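Local coordinates for protein kinase A regulatory subunit, putative (PDB 6FTF) that probably restrains the catalytic subunit of a cAMP-independent protein kinase A and carries two cyclic nucleotide-binding domains, each holding a nucleoside analogue, at residues R138-Y141 against R142-M146; G147-I150 against R151-E154. All coordinates share one frame; numbering follows the deposited sequence.

Interaction 1 (R138-Y141 against R142-M146)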
loop_
_atom_site.group_PDB
_atom_site.type_symbol
_atom_site.label_atom_id
_atom_site.label_comp_id
_atom_site.label_asym_id
_atom_site.label_seq_id
_atom_site.Cartn_x
_atom_site.Cartn_y
_atom_site.Cartn_z
ATOM N N ARG A 138 -12.129 -18.527 2.548
ATOM C CA ARG A 138 -11.461 -18.356 3.835
ATOM C C ARG A 138 -10.194 -19.190 3.938
ATOM O O ARG A 138 -9.165 -18.701 4.412
ATOM C CB ARG A 138 -12.427 -18.730 4.956
ATOM C CG ARG A 138 -11.812 -18.805 6.343
ATOM C CD ARG A 138 -12.958 -18.932 7.345
ATOM N NE ARG A 138 -12.579 -18.944 8.750
ATOM C CZ ARG A 138 -13.469 -19.008 9.738
ATOM N NH1 ARG A 138 -14.769 -19.065 9.460
ATOM N NH2 ARG A 138 -13.068 -19.014 11.000
ATOM N N ASP A 139 -10.255 -20.466 3.558
ATOM C CA ASP A 139 -9.101 -21.333 3.785
ATOM C C ASP A 139 -7.913 -20.884 2.955
ATOM O O ASP A 139 -6.776 -20.893 3.437
ATOM C CB ASP A 139 -9.441 -22.799 3.496
ATOM C CG ASP A 139 -10.340 -23.426 4.566
ATOM O OD1 ASP A 139 -10.537 -22.811 5.632
ATOM O OD2 ASP A 139 -10.838 -24.554 4.334
ATOM N N THR A 140 -8.145 -20.463 1.713
ATOM C CA THR A 140 -7.020 -19.979 0.934
ATOM C C THR A 140 -6.462 -18.700 1.533
ATOM O O THR A 140 -5.244 -18.521 1.586
ATOM C CB THR A 140 -7.401 -19.783 -0.535
ATOM O OG1 THR A 140 -7.904 -21.018 -1.050
ATOM C CG2 THR A 140 -6.207 -19.378 -1.343
ATOM N N TYR A 141 -7.336 -17.785 1.958
ATOM C CA TYR A 141 -6.845 -16.582 2.615
ATOM C C TYR A 141 -5.992 -16.943 3.835
ATOM O O TYR A 141 -4.867 -16.456 3.994
ATOM C CB TYR A 141 -7.991 -15.636 3.012
ATOM C CG TYR A 141 -7.415 -14.437 3.727
ATOM C CD1 TYR A 141 -6.758 -13.424 3.029
ATOM C CD2 TYR A 141 -7.415 -14.372 5.111
ATOM C CE1 TYR A 141 -6.162 -12.357 3.705
ATOM C CE2 TYR A 141 -6.815 -13.316 5.791
ATOM C CZ TYR A 141 -6.195 -12.324 5.079
ATOM O OH TYR A 141 -5.588 -11.292 5.769
ATOM N N ARG A 142 -6.504 -17.814 4.708
ATOM C CA ARG A 142 -5.787 -18.087 5.952
ATOM C C ARG A 142 -4.503 -18.864 5.719
ATOM O O ARG A 142 -3.518 -18.650 6.440
ATOM C CB ARG A 142 -6.680 -18.829 6.944
ATOM C CG ARG A 142 -7.858 -17.986 7.401
ATOM C CD ARG A 142 -8.671 -18.622 8.503
ATOM N NE ARG A 142 -7.933 -18.685 9.767
ATOM C CZ ARG A 142 -7.570 -19.807 10.390
ATOM N NH1 ARG A 142 -7.880 -20.999 9.894
ATOM N NH2 ARG A 142 -6.898 -19.733 11.532
ATOM N N ASN A 143 -4.487 -19.773 4.746
ATOM C CA ASN A 143 -3.317 -20.616 4.537
ATOM C C ASN A 143 -2.263 -19.945 3.678
ATOM O O ASN A 143 -1.064 -20.126 3.930
ATOM C CB ASN A 143 -3.714 -21.932 3.884
ATOM C CG ASN A 143 -4.197 -22.929 4.872
ATOM O OD1 ASN A 143 -3.398 -23.667 5.466
ATOM N ND2 ASN A 143 -5.496 -22.960 5.088
ATOM N N LEU A 144 -2.667 -19.194 2.657
ATOM C CA LEU A 144 -1.719 -18.686 1.676
ATOM C C LEU A 144 -1.485 -17.188 1.727
ATOM O O LEU A 144 -0.445 -16.727 1.234
ATOM C CB LEU A 144 -2.176 -19.041 0.260
ATOM C CG LEU A 144 -2.370 -20.519 -0.049
ATOM C CD1 LEU A 144 -2.631 -20.653 -1.528
ATOM C CD2 LEU A 144 -1.165 -21.355 0.361
ATOM N N VAL A 145 -2.404 -16.406 2.264
ATOM C CA VAL A 145 -2.300 -14.957 2.209
ATOM C C VAL A 145 -1.925 -14.358 3.553
ATOM O O VAL A 145 -1.000 -13.552 3.643
ATOM C CB VAL A 145 -3.599 -14.331 1.676
ATOM C CG1 VAL A 145 -3.455 -12.804 1.608
ATOM C CG2 VAL A 145 -3.948 -14.900 0.323
ATOM N N MET A 146 -2.646 -14.720 4.604
ATOM C CA MET A 146 -2.584 -13.946 5.837
ATOM C C MET A 146 -1.165 -13.878 6.397
ATOM O O MET A 146 -0.695 -12.804 6.799
ATOM C CB MET A 146 -3.540 -14.543 6.852
ATOM C CG MET A 146 -3.530 -13.788 8.145
ATOM S SD MET A 146 -4.898 -14.290 9.169
ATOM C CE MET A 146 -4.490 -13.440 10.690
HETATM O O HOH W 1 -8.685 -21.875 7.427
#
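Helix 138-145 follows directly on strand 130-137 of the first cyclic nucleotide-binding domain, as the B-helix does after the beta-barrel in this family, and Tyr141 packs against Val145 and Met146 toward its C-terminal end. Tyr141 O is gripped twice: Met146 N comes nearly head-on at 2.9 Å, a pi-type i+5 bond, while Val145 N sits above the carbonyl plane at 3.0 Å. With CG anti to the backbone N (chi1 178°), the tyrosine leans outward and somewhat toward the C-terminal end of the helix, and Val145 and Met146 meet different stretches of its rim. Val145 CG1 touches Tyr141 CE1 at 3.5 Å, the two side chains crossing at about a right angle. Across the rim, but on the same side of the ring plane, Met146 CB lies 3.7 Å from Tyr141 CE2, and Met146 SD makes an oblique Met-aromatic contact, 5.2 Å from the centroid of the Tyr141 ring. Leu114 and Met115 of helix 111-116 also touch the ring. Two residues earlier, Asp139 O accepts both Asn143 N and Asn143 ND2, which reach it from opposite faces of the carbonyl plane; Asn143 ND2 is 2.9 Å from Asp139 O, which lies in the plane of the side-chain amide. Arg138 and Arg142 run side by side, with Arg142 CD 3.8 Å from Arg138 CG and their guanidinium planes nearly perpendicular. Arg138 is salt-bridged to Asp117, whereas Arg142 NH1 reaches Asp139 OD1 through one water. These acidic partners probably ease the repulsion between the paired arginines, and the two doubly used carbonyls fix both the asparagine amide and the widened last turn.

Interaction 2 (G147-I150 against R151-E154)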
loop_
_atom_site.group_PDB
_atom_site.type_symbol
_atom_site.label_atom_id
_atom_site.label_comp_id
_atom_site.label_asym_id
_atom_site.label_seq_id
_atom_site.Cartn_x
_atom_site.Cartn_y
_atom_site.Cartn_z
ATOM N N GLY A 147 -0.483 -15.011 6.467
ATOM C CA GLY A 147 0.907 -14.986 6.874
ATOM C C GLY A 147 1.084 -14.276 8.191
ATOM O O GLY A 147 0.346 -14.525 9.150
ATOM N N THR A 148 2.062 -13.373 8.230
ATOM C CA THR A 148 2.409 -12.629 9.432
ATOM C C THR A 148 1.703 -11.278 9.523
ATOM O O THR A 148 2.249 -10.337 10.105
ATOM C CB THR A 148 3.928 -12.471 9.529
ATOM O OG1 THR A 148 4.417 -11.859 8.335
ATOM C CG2 THR A 148 4.611 -13.831 9.753
ATOM N N ALA A 149 0.481 -11.177 9.003
ATOM C CA ALA A 149 -0.214 -9.896 8.946
ATOM C C ALA A 149 -0.340 -9.248 10.314
ATOM O O ALA A 149 -0.180 -8.032 10.446
ATOM C CB ALA A 149 -1.603 -10.064 8.339
ATOM N N ILE A 150 -0.698 -10.016 11.337
ATOM C CA ILE A 150 -0.907 -9.423 12.652
ATOM C C ILE A 150 0.408 -8.926 13.235
ATOM O O ILE A 150 0.481 -7.825 13.800
ATOM C CB ILE A 150 -1.675 -10.404 13.556
ATOM C CG1 ILE A 150 -3.128 -10.554 13.027
ATOM C CG2 ILE A 150 -1.666 -9.932 15.005
ATOM C CD1 ILE A 150 -4.036 -11.509 13.808
ATOM N N ARG A 151 1.477 -9.716 13.102
ATOM C CA ARG A 151 2.793 -9.297 13.562
ATOM C C ARG A 151 3.251 -8.038 12.849
ATOM O O ARG A 151 3.840 -7.145 13.470
ATOM C CB ARG A 151 3.794 -10.431 13.316
ATOM C CG ARG A 151 5.229 -10.094 13.633
ATOM C CD ARG A 151 6.145 -11.264 13.236
ATOM N NE ARG A 151 7.548 -11.003 13.544
ATOM C CZ ARG A 151 8.121 -11.240 14.724
ATOM N NH1 ARG A 151 7.423 -11.746 15.731
ATOM N NH2 ARG A 151 9.405 -10.964 14.897
ATOM N N ARG A 152 3.010 -7.959 11.541
ATOM C CA ARG A 152 3.419 -6.784 10.783
ATOM C C ARG A 152 2.680 -5.553 11.269
ATOM O O ARG A 152 3.274 -4.489 11.463
ATOM C CB ARG A 152 3.187 -7.030 9.297
ATOM C CG ARG A 152 3.706 -5.915 8.403
ATOM C CD ARG A 152 3.424 -6.162 6.937
ATOM N NE ARG A 152 3.973 -7.436 6.473
ATOM C CZ ARG A 152 3.269 -8.539 6.217
ATOM N NH1 ARG A 152 1.949 -8.568 6.318
ATOM N NH2 ARG A 152 3.894 -9.628 5.811
ATOM N N ARG A 153 1.378 -5.680 11.492
ATOM C CA ARG A 153 0.623 -4.565 12.050
ATOM C C ARG A 153 1.168 -4.145 13.418
ATOM O O ARG A 153 1.280 -2.950 13.702
ATOM C CB ARG A 153 -0.865 -4.921 12.100
ATOM C CG ARG A 153 -1.516 -4.886 10.708
ATOM C CD ARG A 153 -2.887 -5.541 10.695
ATOM N NE ARG A 153 -3.550 -5.233 9.438
ATOM C CZ ARG A 153 -4.786 -4.789 9.312
ATOM N NH1 ARG A 153 -5.603 -4.707 10.353
ATOM N NH2 ARG A 153 -5.228 -4.466 8.110
ATOM N N GLU A 154 1.512 -5.109 14.281
ATOM C CA GLU A 154 2.114 -4.790 15.581
ATOM C C GLU A 154 3.430 -4.061 15.420
ATOM O O GLU A 154 3.790 -3.211 16.239
ATOM C CB GLU A 154 2.379 -6.068 16.376
ATOM C CG GLU A 154 1.196 -6.634 17.075
ATOM C CD GLU A 154 0.469 -5.607 17.931
ATOM O OE1 GLU A 154 1.107 -5.050 18.844
ATOM O OE2 GLU A 154 -0.737 -5.362 17.671
HETATM O O HOH W 2 2.827 -12.359 5.488
HETATM O O HOH W 3 0.115 -6.816 7.820
#
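One face of the Arg152 guanidinium looks onto Thr148 O, which stands 4.1 Å above the plane and is displaced toward the rim; at the edge, in plane, lies a water. That water accepts from Arg152 NH2 and from Thr148 N, and a second one accepts from Arg152 NH1 while donating to Ala149 O at 2.9 Å, so the guanidinium is linked through solvent to the first turn of its own helix. A bend at chi3 (-57°) folds the arginine back over that turn, bringing NH1 to 3.7 Å from Ala149 CA. Thr148 is the N-cap residue, yet its hydroxyl makes no capping bond. Its OG1 instead lies 3.4 Å from Arg152 NH2, at too poor an angle for a hydrogen bond. The Thr148 carbonyl takes the first i+4 bond, from Arg152 N at 2.9 Å, and Arg153 N and Glu154 N continue the pattern to Ala149 O and Ile150 O. Arg153 passes its aliphatic part by Ala149 O, with CG 3.4 Å from that oxygen, before its guanidinium bonds to Tyr116 and forms a salt bridge with Asp179. Helix 149-160 thus starts against helix 111-116, whose Met115 touches Ala149 and Arg153 and whose Tyr116 touches Ile150.

How the interactions relate
From the N terminus, the chain leaves strand 130-137, enters helix 138-145 in interaction 1, turns at Gly147 with positive phi, and starts helix 149-160 in interaction 2. The two contacts stand in series, neither nested nor crossed, with centres about 14 Å apart. Each spans successive turns of a helix and closes no long loop. Their segments adjoin in sequence and do not otherwise touch, but Met115 of helix 111-116 meets residues of both. Residues 138-146 also pack on helix 51-60, whereas 147-154 stay against helix 111-116 and also touch the segment leading into strand 181-186 of the second nucleotide-binding domain.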